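Local coordinates for protein N-acetylmuramoyl-l-alanine amidase (Bartonella henselae, PDB 3NE8) that probably cleaves the amide bond between the N-acetylmuramoyl sugar and the L-alanine of the stem peptide in peptidoglycan, as a zinc amidase remodelling the cell wall during division, at residues Arg21-Ile26 with Glu198-Leu203; Leu61-Arg66 with Phe176-Ala181; Ser80-Thr85 with Glu113-Val118; Thr95-Ser100 with Ile191-Asn196. All coordinates share one frame; numbering follows the deposited sequence.

Interaction 1: residues Arg21-Ile26 with Glu198-Leu203; sequences RGVTGI and EDEKLL
The carboxylate of Glu200 plugs into the turn Gly22-Gly25 and takes three hydrogen bonds there. Its OE1 receives the backbone amide Val23 N at 2.8 Å, on the syn side and 17° out of the carboxylate plane. OE2 has two donors: Thr24 N, 2.9 Å away and nearly straight at 166°, uses its syn lone pair, while Thr24 OG1 lies 2.7 Å from OE2, close to the line of the C-O bond. With CG anti to the backbone N (chi1 -177°) and an extended chain beyond, Glu200 reaches straight out from its helix, and the three bonds fix the rotation of its end group. Apolar groups flank the acid. Val23 CG1 comes in crosswise to 3.4 Å from Glu200 OE1, and Ile26 CG2 slides past to 3.7 Å from OE2. The turn looks after its own polar atoms as well: Gly25 N bonds to Gly22 O at 3.0 Å, and Gly22 N to Ile26 O at 2.8 Å. Next door, Asp199 turns elsewhere, to Arg92 and the amides of Gly93 and Tyr193. This is a type I beta turn whose successive amides clasp a carboxylate, joining the loop before helix 28-45 to helix 197-203.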
loop_
_atom_site.group_PDB
_atom_site.type_symbol
_atom_site.label_atom_id
_atom_site.label_comp_id
_atom_site.label_asym_id
_atom_site.label_seq_id
_atom_site.Cartn_x
_atom_site.Cartn_y
_atom_site.Cartn_z
ATOM N N ARG A 21 32.762 6.082 10.062
ATOM C CA ARG A 21 33.519 5.532 11.175
ATOM C C ARG A 21 33.036 6.165 12.476
ATOM O O ARG A 21 32.990 7.398 12.602
ATOM C CB ARG A 21 35.009 5.816 10.980
ATOM C CG ARG A 21 35.889 5.246 12.079
ATOM C CD ARG A 21 37.340 5.691 11.917
ATOM N NE ARG A 21 38.198 5.170 12.981
ATOM C CZ ARG A 21 38.365 5.751 14.167
ATOM N NH1 ARG A 21 37.728 6.881 14.455
ATOM N NH2 ARG A 21 39.169 5.199 15.068
ATOM N N GLY A 22 32.654 5.328 13.437
ATOM C CA GLY A 22 32.270 5.809 14.752
ATOM C C GLY A 22 33.461 6.205 15.619
ATOM O O GLY A 22 34.618 5.924 15.289
ATOM N N VAL A 23 33.171 6.866 16.736
ATOM C CA VAL A 23 34.212 7.317 17.655
ATOM C C VAL A 23 34.962 6.140 18.270
ATOM O O VAL A 23 36.123 6.275 18.663
ATOM C CB VAL A 23 33.641 8.235 18.769
ATOM C CG1 VAL A 23 32.838 7.432 19.787
ATOM C CG2 VAL A 23 34.761 9.000 19.461
ATOM N N THR A 24 34.303 4.989 18.352
ATOM C CA THR A 24 34.935 3.778 18.873
ATOM C C THR A 24 35.767 3.036 17.831
ATOM O O THR A 24 36.413 2.037 18.147
ATOM C CB THR A 24 33.895 2.787 19.414
ATOM O OG1 THR A 24 33.028 2.376 18.349
ATOM C CG2 THR A 24 33.072 3.408 20.537
ATOM N N GLY A 25 35.743 3.514 16.592
ATOM C CA GLY A 25 36.451 2.863 15.506
ATOM C C GLY A 25 35.579 1.954 14.662
ATOM O O GLY A 25 36.005 1.477 13.610
ATOM N N ILE A 26 34.357 1.703 15.117
ATOM C CA ILE A 26 33.462 0.830 14.370
ATOM C C ILE A 26 33.183 1.397 12.969
ATOM O O ILE A 26 32.976 2.607 12.806
ATOM C CB ILE A 26 32.153 0.581 15.148
ATOM C CG1 ILE A 26 31.336 -0.535 14.491
ATOM C CG2 ILE A 26 31.347 1.874 15.281
ATOM C CD1 ILE A 26 30.228 -1.058 15.383
ATOM N N GLU A 198 24.866 8.674 20.368
ATOM C CA GLU A 198 23.851 7.794 20.924
ATOM C C GLU A 198 23.489 6.691 19.933
ATOM O O GLU A 198 23.354 5.524 20.311
ATOM C CB GLU A 198 22.613 8.586 21.349
ATOM C CG GLU A 198 22.865 9.520 22.521
ATOM C CD GLU A 198 23.364 8.783 23.748
ATOM O OE1 GLU A 198 22.877 7.663 24.019
ATOM O OE2 GLU A 198 24.242 9.330 24.445
ATOM N N ASP A 199 23.329 7.046 18.660
ATOM C CA ASP A 199 23.092 6.020 17.648
ATOM C C ASP A 199 24.255 5.031 17.584
ATOM O O ASP A 199 24.038 3.834 17.409
ATOM C CB ASP A 199 22.836 6.631 16.265
ATOM C CG ASP A 199 21.389 7.052 16.065
ATOM O OD1 ASP A 199 20.619 7.083 17.055
ATOM O OD2 ASP A 199 21.018 7.365 14.919
ATOM N N GLU A 200 25.487 5.518 17.704
ATOM C CA GLU A 200 26.631 4.618 17.683
ATOM C C GLU A 200 26.504 3.552 18.774
ATOM O O GLU A 200 26.816 2.383 18.541
ATOM C CB GLU A 200 27.949 5.385 17.806
ATOM C CG GLU A 200 29.165 4.467 17.725
ATOM C CD GLU A 200 30.474 5.212 17.690
ATOM O OE1 GLU A 200 30.470 6.446 17.530
ATOM O OE2 GLU A 200 31.526 4.551 17.817
ATOM N N LYS A 201 26.031 3.942 19.956
ATOM C CA LYS A 201 25.856 2.980 21.051
ATOM C C LYS A 201 24.793 1.925 20.743
ATOM O O LYS A 201 24.951 0.760 21.110
ATOM C CB LYS A 201 25.542 3.688 22.372
ATOM C CG LYS A 201 26.741 4.373 23.000
ATOM C CD LYS A 201 26.378 5.019 24.331
ATOM C CE LYS A 201 27.611 5.577 25.023
ATOM N NZ LYS A 201 27.301 6.153 26.365
ATOM N N LEU A 202 23.717 2.319 20.070
ATOM C CA LEU A 202 22.717 1.354 19.623
ATOM C C LEU A 202 23.287 0.448 18.547
ATOM O O LEU A 202 23.115 -0.774 18.581
ATOM C CB LEU A 202 21.494 2.074 19.057
ATOM C CG LEU A 202 20.736 2.974 20.030
ATOM C CD1 LEU A 202 19.621 3.715 19.318
ATOM C CD2 LEU A 202 20.179 2.160 21.195
ATOM N N LEU A 203 23.975 1.056 17.588
ATOM C CA LEU A 203 24.498 0.342 16.423
ATOM C C LEU A 203 25.476 -0.762 16.795
ATOM O O LEU A 203 25.605 -1.759 16.076
ATOM C CB LEU A 203 25.173 1.324 15.461
ATOM C CG LEU A 203 24.240 2.285 14.723
ATOM C CD1 LEU A 203 25.028 3.400 14.057
ATOM C CD2 LEU A 203 23.394 1.532 13.712
#

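Interaction 2: residues Leu61-Arg66 with Phe176-Ala181; sequences LRLSER and FQVLKA
The first turn of helix 63-72 meets the short 3-10 segment that follows strand 170-174, and Leu63 packs against Val178 at the seam. Leu63 makes the contact through both its methyls: CD1 lies 4.0 Å from Gln177 CB, the two side chains crossing at about a right angle, and Leu63 CD2 sits 4.3 Å from Val178 CB. One helical turn on, Val178 CG2, on the side of CB away from the backbone N, rests 4.2 Å from Arg66 CB and equally far from Arg66 CD. Arg66 meets Val178 with its aliphatic stem and carries its charge past the seam. Side-on, NE and NH2 both grip Leu61 O, at 3.0 Å from Arg66 NE and 3.1 Å from NH2; NH2 approaches in the carbonyl plane, NE from above it. NH1 forms a salt bridge with Asp10, and NH2 also reaches His13 O, the carbonyl of a zinc ligand. Across the seam itself there is no hydrogen bond: adhesion comes from dispersion and burial of methyls, while a neighbouring polar network holds the guanidinium in place.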
loop_
_atom_site.group_PDB
_atom_site.type_symbol
_atom_site.label_atom_id
_atom_site.label_comp_id
_atom_site.label_asym_id
_atom_site.label_seq_id
_atom_site.Cartn_x
_atom_site.Cartn_y
_atom_site.Cartn_z
ATOM N N LEU A 61 31.617 -3.220 -3.957
ATOM C CA LEU A 61 30.721 -3.338 -5.106
ATOM C C LEU A 61 30.238 -1.968 -5.524
ATOM O O LEU A 61 29.784 -1.178 -4.698
ATOM C CB LEU A 61 29.491 -4.178 -4.758
ATOM C CG LEU A 61 29.668 -5.668 -4.481
ATOM C CD1 LEU A 61 28.335 -6.264 -4.013
ATOM C CD2 LEU A 61 30.179 -6.384 -5.710
ATOM N N ARG A 62 30.325 -1.688 -6.818
ATOM C CA ARG A 62 29.693 -0.493 -7.356
ATOM C C ARG A 62 28.181 -0.559 -7.158
ATOM O O ARG A 62 27.584 -1.640 -7.120
ATOM C CB ARG A 62 30.035 -0.336 -8.833
ATOM C CG ARG A 62 31.506 0.010 -9.053
ATOM C CD ARG A 62 31.674 1.075 -10.080
ATOM N NE ARG A 62 32.919 1.825 -9.934
ATOM C CZ ARG A 62 33.143 2.946 -10.601
ATOM N NH1 ARG A 62 32.204 3.408 -11.419
ATOM N NH2 ARG A 62 34.277 3.610 -10.455
ATOM N N LEU A 63 27.556 0.605 -7.047
ATOM C CA LEU A 63 26.116 0.661 -6.817
ATOM C C LEU A 63 25.334 -0.047 -7.931
ATOM O O LEU A 63 24.365 -0.772 -7.653
ATOM C CB LEU A 63 25.661 2.108 -6.634
ATOM C CG LEU A 63 26.335 2.842 -5.465
ATOM C CD1 LEU A 63 25.717 4.222 -5.288
ATOM C CD2 LEU A 63 26.252 2.046 -4.167
ATOM N N SER A 64 25.758 0.128 -9.175
ATOM C CA SER A 64 25.073 -0.524 -10.281
ATOM C C SER A 64 25.142 -2.044 -10.192
ATOM O O SER A 64 24.235 -2.746 -10.664
ATOM C CB SER A 64 25.646 -0.054 -11.616
ATOM O OG SER A 64 27.011 -0.430 -11.727
ATOM N N GLU A 65 26.223 -2.571 -9.624
ATOM C CA GLU A 65 26.349 -4.011 -9.475
ATOM C C GLU A 65 25.378 -4.531 -8.412
ATOM O O GLU A 65 24.853 -5.634 -8.535
ATOM C CB GLU A 65 27.785 -4.396 -9.127
ATOM C CG GLU A 65 28.083 -5.867 -9.302
ATOM C CD GLU A 65 28.168 -6.278 -10.763
ATOM O OE1 GLU A 65 28.258 -5.386 -11.634
ATOM O OE2 GLU A 65 28.148 -7.494 -11.042
ATOM N N ARG A 66 25.141 -3.738 -7.371
ATOM C CA ARG A 66 24.175 -4.116 -6.344
ATOM C C ARG A 66 22.768 -4.189 -6.947
ATOM O O ARG A 66 22.024 -5.146 -6.705
ATOM C CB ARG A 66 24.256 -3.119 -5.185
ATOM C CG ARG A 66 25.643 -3.087 -4.533
ATOM C CD ARG A 66 25.819 -1.864 -3.662
ATOM N NE ARG A 66 27.205 -1.671 -3.237
ATOM C CZ ARG A 66 27.674 -1.969 -2.029
ATOM N NH1 ARG A 66 26.880 -2.506 -1.104
ATOM N NH2 ARG A 66 28.955 -1.752 -1.748
ATOM N N PHE A 176 19.110 8.542 -4.818
ATOM C CA PHE A 176 20.079 7.490 -4.496
ATOM C C PHE A 176 20.227 6.515 -5.668
ATOM O O PHE A 176 19.257 5.855 -6.063
ATOM C CB PHE A 176 19.617 6.702 -3.268
ATOM C CG PHE A 176 19.669 7.475 -1.982
ATOM C CD1 PHE A 176 20.839 7.548 -1.249
ATOM C CD2 PHE A 176 18.538 8.112 -1.494
ATOM C CE1 PHE A 176 20.885 8.256 -0.053
ATOM C CE2 PHE A 176 18.577 8.816 -0.304
ATOM C CZ PHE A 176 19.743 8.887 0.418
ATOM N N GLN A 177 21.435 6.407 -6.214
ATOM C CA GLN A 177 21.654 5.531 -7.359
ATOM C C GLN A 177 21.407 4.053 -7.052
ATOM O O GLN A 177 21.049 3.283 -7.942
ATOM C CB GLN A 177 23.061 5.730 -7.934
ATOM C CG GLN A 177 23.298 7.121 -8.499
ATOM C CD GLN A 177 22.186 7.565 -9.425
ATOM O OE1 GLN A 177 22.087 7.103 -10.564
ATOM N NE2 GLN A 177 21.337 8.463 -8.941
ATOM N N VAL A 178 21.563 3.654 -5.797
ATOM C CA VAL A 178 21.348 2.249 -5.464
ATOM C C VAL A 178 19.859 1.885 -5.486
ATOM O O VAL A 178 19.511 0.698 -5.454
ATOM C CB VAL A 178 22.002 1.874 -4.114
ATOM C CG1 VAL A 178 21.124 2.284 -2.935
ATOM C CG2 VAL A 178 22.311 0.380 -4.069
ATOM N N LEU A 179 18.991 2.897 -5.574
ATOM C CA LEU A 179 17.545 2.680 -5.592
ATOM C C LEU A 179 16.950 2.769 -7.002
ATOM O O LEU A 179 15.733 2.886 -7.149
ATOM C CB LEU A 179 16.844 3.675 -4.654
ATOM C CG LEU A 179 17.283 3.663 -3.185
ATOM C CD1 LEU A 179 16.448 4.644 -2.358
ATOM C CD2 LEU A 179 17.207 2.246 -2.604
ATOM N N LYS A 180 17.797 2.688 -8.028
ATOM C CA LYS A 180 17.380 2.922 -9.412
ATOM C C LYS A 180 16.751 1.741 -10.156
ATOM O O LYS A 180 16.400 1.893 -11.325
ATOM C CB LYS A 180 18.570 3.430 -10.235
ATOM C CG LYS A 180 19.061 4.811 -9.849
ATOM C CD LYS A 180 18.328 5.898 -10.609
ATOM C CE LYS A 180 18.864 7.268 -10.235
ATOM N NZ LYS A 180 18.227 8.355 -11.025
ATOM N N ALA A 181 16.593 0.577 -9.528
ATOM C CA ALA A 181 15.971 -0.541 -10.253
ATOM C C ALA A 181 14.571 -0.123 -10.726
ATOM O O ALA A 181 13.737 0.260 -9.908
ATOM C CB ALA A 181 15.869 -1.776 -9.370
#

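Interaction 3: residues Ser80-Thr85 with Glu113-Val118; sequences SIHADT and ESENKV. With ZN (zinc ion), chain B.
Metal bonds carry this contact: His82, Asp84 and Glu115 converge on one zinc ion. His82 gives ND1, 2.2 Å from the zinc. Asp84 binds through both oxygens, unequally, with OD1 at 2.1 Å and OD2 at a looser 2.6 Å from the metal. Glu115 comes from the opposite direction, out of helix 106-116, and uses one oxygen: OE2 is 2.2 Å from the zinc, whereas OE1 stays 3.5 Å from it. The bend of Glu115 at chi2 (-60°) brings this end group round to the metal. His13 and Glu28 complete the site.

Close, non-bonded approaches follow from the shared metal. Asp84 OD1 stands 2.9 Å from Glu115 OE1, two acceptors pressed together, with the carboxylate planes 60° apart. The imidazole and the Glu115 carboxylate are turned 83° against each other, and OE2 comes within 3.1 Å of His82 ND1. The zinc charge probably offsets the repulsion among these acids.

Hydrogen bonds form the second shell. His82 NE2 donates to Ser80 OG at 3.0 Å, nearly in the ring plane, and Ser80 OG is in turn bonded to Asp10. Ring rotation is thereby fixed at both nitrogens. Ala83 N bonds to the ligand Glu28, and Asp84 N to Glu190.

This is the zinc centre of an N-acetylmuramoyl-L-alanine amidase, at the end of strand 77-82. A helix-borne glutamate sitting on the metal is consistent with a closed, autoinhibited state of the conformational switch described for these cell-division enzymes.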
loop_
_atom_site.group_PDB
_atom_site.type_symbol
_atom_site.label_atom_id
_atom_site.label_comp_id
_atom_site.label_asym_id
_atom_site.label_seq_id
_atom_site.Cartn_x
_atom_site.Cartn_y
_atom_site.Cartn_z
ATOM N N SER A 80 18.654 -1.613 0.837
ATOM C CA SER A 80 20.042 -1.232 1.045
ATOM C C SER A 80 20.186 -0.712 2.465
ATOM O O SER A 80 19.421 0.160 2.905
ATOM C CB SER A 80 20.460 -0.166 0.036
ATOM O OG SER A 80 21.864 0.075 0.093
ATOM N N ILE A 81 21.169 -1.251 3.179
ATOM C CA ILE A 81 21.327 -1.041 4.616
ATOM C C ILE A 81 22.551 -0.168 4.885
ATOM O O ILE A 81 23.652 -0.487 4.423
ATOM C CB ILE A 81 21.507 -2.407 5.307
ATOM C CG1 ILE A 81 20.250 -3.267 5.121
ATOM C CG2 ILE A 81 21.869 -2.249 6.786
ATOM C CD1 ILE A 81 20.477 -4.748 5.250
ATOM N N HIS A 82 22.343 0.923 5.625
ATOM C CA HIS A 82 23.356 1.949 5.861
ATOM C C HIS A 82 23.397 2.425 7.300
ATOM O O HIS A 82 22.450 2.212 8.061
ATOM C CB HIS A 82 23.124 3.131 4.913
ATOM C CG HIS A 82 23.477 2.798 3.507
ATOM N ND1 HIS A 82 24.698 3.123 2.961
ATOM C CD2 HIS A 82 22.827 2.057 2.577
ATOM C CE1 HIS A 82 24.769 2.628 1.736
ATOM N NE2 HIS A 82 23.648 1.981 1.479
ATOM N N ALA A 83 24.515 3.049 7.658
ATOM C CA ALA A 83 24.677 3.713 8.945
ATOM C C ALA A 83 25.651 4.876 8.751
ATOM O O ALA A 83 26.810 4.827 9.168
ATOM C CB ALA A 83 25.181 2.740 9.997
ATOM N N ASP A 84 25.167 5.919 8.092
ATOM C CA ASP A 84 26.027 6.966 7.574
ATOM C C ASP A 84 26.318 8.093 8.543
ATOM O O ASP A 84 25.732 8.191 9.619
ATOM C CB ASP A 84 25.392 7.550 6.313
ATOM C CG ASP A 84 25.481 6.599 5.149
ATOM O OD1 ASP A 84 26.620 6.332 4.712
ATOM O OD2 ASP A 84 24.439 6.091 4.690
ATOM N N THR A 85 27.257 8.937 8.148
ATOM C CA THR A 85 27.460 10.212 8.809
ATOM C C THR A 85 26.641 11.252 8.058
ATOM O O THR A 85 26.663 11.284 6.826
ATOM C CB THR A 85 28.941 10.623 8.790
ATOM O OG1 THR A 85 29.655 9.877 9.780
ATOM C CG2 THR A 85 29.089 12.109 9.084
ATOM N N GLU A 113 24.037 12.689 -2.305
ATOM C CA GLU A 113 25.210 13.151 -3.040
ATOM C C GLU A 113 26.447 12.401 -2.580
ATOM O O GLU A 113 27.233 11.907 -3.392
ATOM C CB GLU A 113 25.424 14.652 -2.838
ATOM C CG GLU A 113 24.399 15.535 -3.533
ATOM C CD GLU A 113 24.525 17.000 -3.140
ATOM O OE1 GLU A 113 23.876 17.850 -3.788
ATOM O OE2 GLU A 113 25.272 17.303 -2.184
ATOM N N SER A 114 26.617 12.312 -1.267
ATOM C CA SER A 114 27.786 11.657 -0.699
ATOM C C SER A 114 27.765 10.148 -0.923
ATOM O O SER A 114 28.789 9.544 -1.253
ATOM C CB SER A 114 27.892 11.960 0.795
ATOM O OG SER A 114 28.204 13.322 1.009
ATOM N N GLU A 115 26.603 9.533 -0.735
ATOM C CA GLU A 115 26.490 8.087 -0.855
ATOM C C GLU A 115 26.635 7.594 -2.292
ATOM O O GLU A 115 27.067 6.461 -2.526
ATOM C CB GLU A 115 25.190 7.602 -0.211
ATOM C CG GLU A 115 25.253 7.706 1.297
ATOM C CD GLU A 115 26.377 6.857 1.829
ATOM O OE1 GLU A 115 27.469 7.388 2.159
ATOM O OE2 GLU A 115 26.185 5.631 1.852
ATOM N N ASN A 116 26.301 8.444 -3.253
ATOM C CA ASN A 116 26.493 8.102 -4.655
ATOM C C ASN A 116 27.957 8.170 -5.065
ATOM O O ASN A 116 28.391 7.446 -5.963
ATOM C CB ASN A 116 25.668 9.019 -5.555
ATOM C CG ASN A 116 24.174 8.724 -5.486
ATOM O OD1 ASN A 116 23.752 7.627 -5.089
ATOM N ND2 ASN A 116 23.368 9.698 -5.887
ATOM N N LYS A 117 28.729 9.015 -4.399
ATOM C CA LYS A 117 30.126 9.230 -4.766
ATOM C C LYS A 117 31.055 8.090 -4.373
ATOM O O LYS A 117 32.193 8.035 -4.824
ATOM C CB LYS A 117 30.633 10.541 -4.166
ATOM C CG LYS A 117 30.017 11.771 -4.809
ATOM C CD LYS A 117 30.379 13.047 -4.072
ATOM C CE LYS A 117 29.618 14.234 -4.644
ATOM N NZ LYS A 117 29.849 15.480 -3.862
ATOM N N VAL A 118 30.580 7.175 -3.532
ATOM C CA VAL A 118 31.463 6.100 -3.066
ATOM C C VAL A 118 31.950 5.167 -4.176
ATOM O O VAL A 118 32.989 4.512 -4.018
ATOM C CB VAL A 118 30.847 5.272 -1.918
ATOM C CG1 VAL A 118 30.569 6.164 -0.719
ATOM C CG2 VAL A 118 29.601 4.550 -2.387
HETATM ZN ZN ZN B . 26.221 4.483 3.726
#

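Interaction 4: residues Thr95-Ser100 with Ile191-Asn196; sequences TVYTIS and IGYLSN
Tyr193 and Tyr97 come at each other from opposite directions and meet through their hydroxyls, with Thr95 closing in from the flank. The two OH atoms are 2.9 Å apart, a hydrogen bond in which either may donate. The rings do not stack. Their planes stand almost perpendicular, about 87° apart, and Tyr193 OH lies in the plane of the Tyr97 ring, at its edge.

Thr95 meets Tyr193 at about a right angle. Its OG1 sits 2.7 Å from Tyr193 OH, again a bond of undecided direction, and 3.4 Å from Tyr193 CE2, so the threonine oxygen lies at the rim of that ring near its plane. The first torsion sets this up: at chi1 -42° OG1 falls beside the backbone N of Thr95, facing the tyrosine. Tyr193 OH thus has two partners, Thr95 OG1 and Tyr97 OH, which fix where the end of the buried ring comes to rest. Thr95 OG1 has a further, weak bond to Gly93 O.

Both strand residues project from the same side of strand 94-99, being two apart, and Tyr97 also meets Phe176 edge-to-face. At the backbone end, Tyr193 O accepts Asn196 N at 3.0 Å, closing a type I turn.

A buried hydroxyl network thus joins the central mixed sheet of the amidase fold to the loop leaving strand 186-190, where Asn196 takes the N-cap of helix 197-203.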
loop_
_atom_site.group_PDB
_atom_site.type_symbol
_atom_site.label_atom_id
_atom_site.label_comp_id
_atom_site.label_asym_id
_atom_site.label_seq_id
_atom_site.Cartn_x
_atom_site.Cartn_y
_atom_site.Cartn_z
ATOM N N THR A 95 15.748 5.729 9.723
ATOM C CA THR A 95 15.170 6.475 8.612
ATOM C C THR A 95 15.017 5.535 7.428
ATOM O O THR A 95 15.846 4.640 7.227
ATOM C CB THR A 95 16.108 7.621 8.143
ATOM O OG1 THR A 95 16.675 8.290 9.274
ATOM C CG2 THR A 95 15.366 8.640 7.297
ATOM N N VAL A 96 13.972 5.744 6.631
ATOM C CA VAL A 96 13.804 5.013 5.378
ATOM C C VAL A 96 13.743 6.002 4.226
ATOM O O VAL A 96 12.963 6.971 4.262
ATOM C CB VAL A 96 12.544 4.131 5.366
ATOM C CG1 VAL A 96 12.523 3.273 4.103
ATOM C CG2 VAL A 96 12.478 3.259 6.603
ATOM N N TYR A 97 14.561 5.767 3.209
ATOM C CA TYR A 97 14.590 6.593 2.011
ATOM C C TYR A 97 14.084 5.827 0.800
ATOM O O TYR A 97 14.391 4.648 0.612
ATOM C CB TYR A 97 16.010 7.092 1.697
ATOM C CG TYR A 97 16.600 7.985 2.756
ATOM C CD1 TYR A 97 16.537 9.368 2.634
ATOM C CD2 TYR A 97 17.221 7.452 3.876
ATOM C CE1 TYR A 97 17.081 10.195 3.610
ATOM C CE2 TYR A 97 17.761 8.264 4.851
ATOM C CZ TYR A 97 17.688 9.638 4.719
ATOM O OH TYR A 97 18.212 10.473 5.694
ATOM N N THR A 98 13.297 6.514 -0.021
ATOM C CA THR A 98 12.934 6.033 -1.350
ATOM C C THR A 98 13.537 6.971 -2.391
ATOM O O THR A 98 14.042 8.045 -2.038
ATOM C CB THR A 98 11.409 5.957 -1.520
ATOM O OG1 THR A 98 10.806 7.175 -1.063
ATOM C CG2 THR A 98 10.867 4.813 -0.695
ATOM N N ILE A 99 13.483 6.588 -3.662
ATOM C CA ILE A 99 14.129 7.378 -4.698
ATOM C C ILE A 99 13.236 8.527 -5.160
ATOM O O ILE A 99 12.006 8.420 -5.168
ATOM C CB ILE A 99 14.537 6.511 -5.902
ATOM C CG1 ILE A 99 15.572 7.249 -6.763
ATOM C CG2 ILE A 99 13.314 6.103 -6.716
ATOM C CD1 ILE A 99 16.240 6.388 -7.812
ATOM N N SER A 100 13.866 9.631 -5.546
ATOM C CA SER A 100 13.169 10.781 -6.107
ATOM C C SER A 100 14.209 11.654 -6.778
ATOM O O SER A 100 15.349 11.727 -6.321
ATOM C CB SER A 100 12.486 11.584 -5.007
ATOM O OG SER A 100 11.836 12.723 -5.549
ATOM N N ILE A 191 19.967 2.444 9.607
ATOM C CA ILE A 191 19.569 1.865 10.869
ATOM C C ILE A 191 19.865 2.845 11.999
ATOM O O ILE A 191 19.168 2.808 13.016
ATOM C CB ILE A 191 20.162 0.496 11.105
ATOM C CG1 ILE A 191 21.677 0.593 11.046
ATOM C CG2 ILE A 191 19.622 -0.481 10.072
ATOM C CD1 ILE A 191 22.390 -0.660 11.498
ATOM N N GLY A 192 20.823 3.748 11.779
ATOM C CA GLY A 192 21.122 4.867 12.662
ATOM C C GLY A 192 22.246 5.656 12.015
ATOM O O GLY A 192 22.753 5.247 10.973
ATOM N N TYR A 193 22.653 6.767 12.624
ATOM C CA TYR A 193 23.715 7.582 12.047
ATOM C C TYR A 193 24.976 7.519 12.890
ATOM O O TYR A 193 24.973 7.897 14.057
ATOM C CB TYR A 193 23.249 9.034 11.867
ATOM C CG TYR A 193 22.101 9.119 10.889
ATOM C CD1 TYR A 193 22.332 9.198 9.521
ATOM C CD2 TYR A 193 20.785 9.061 11.329
ATOM C CE1 TYR A 193 21.278 9.241 8.611
ATOM C CE2 TYR A 193 19.722 9.108 10.426
ATOM C CZ TYR A 193 19.976 9.199 9.072
ATOM O OH TYR A 193 18.938 9.248 8.166
ATOM N N LEU A 194 26.065 7.049 12.298
ATOM C CA LEU A 194 27.321 6.963 13.032
ATOM C C LEU A 194 27.902 8.332 13.403
ATOM O O LEU A 194 28.850 8.411 14.183
ATOM C CB LEU A 194 28.337 6.118 12.264
ATOM C CG LEU A 194 28.144 4.613 12.465
ATOM C CD1 LEU A 194 29.027 3.800 11.537
ATOM C CD2 LEU A 194 28.421 4.226 13.913
ATOM N N SER A 195 27.330 9.405 12.859
ATOM C CA SER A 195 27.710 10.764 13.236
ATOM C C SER A 195 27.142 11.161 14.595
ATOM O O SER A 195 27.549 12.170 15.167
ATOM C CB SER A 195 27.271 11.769 12.164
ATOM O OG SER A 195 25.994 11.437 11.639
ATOM N N ASN A 196 26.194 10.380 15.101
ATOM C CA ASN A 196 25.579 10.649 16.396
ATOM C C ASN A 196 26.021 9.625 17.433
ATOM O O ASN A 196 25.955 8.419 17.193
ATOM C CB ASN A 196 24.056 10.632 16.267
ATOM C CG ASN A 196 23.370 10.876 17.584
ATOM O OD1 ASN A 196 23.112 9.946 18.347
ATOM N ND2 ASN A 196 23.092 12.146 17.878
#

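Interaction 3 holds the zinc ion, and the others lie at increasing distance from it. Interaction 4 is closest, its centre about 9 Å from that of interaction 3; His82 O and Ile191 N, 2.9 Å apart, probably hydrogen-bond there. Interaction 2 lies about 11 Å from interaction 3, centre to centre, joined through Gln177 N and Asn116 OD1 at 2.9 Å. Interaction 1 is more peripheral: its centre is about 16 Å from that of interaction 3, and nearest atoms of interactions 1 and 2 are about 15 Å apart. Interactions 1 and 4 meet through Asp199 OD2 and Tyr193 N, so on one helix, 197-203, Glu200 holds the loop 21-26 and its neighbour Asp199 the loop 191-196.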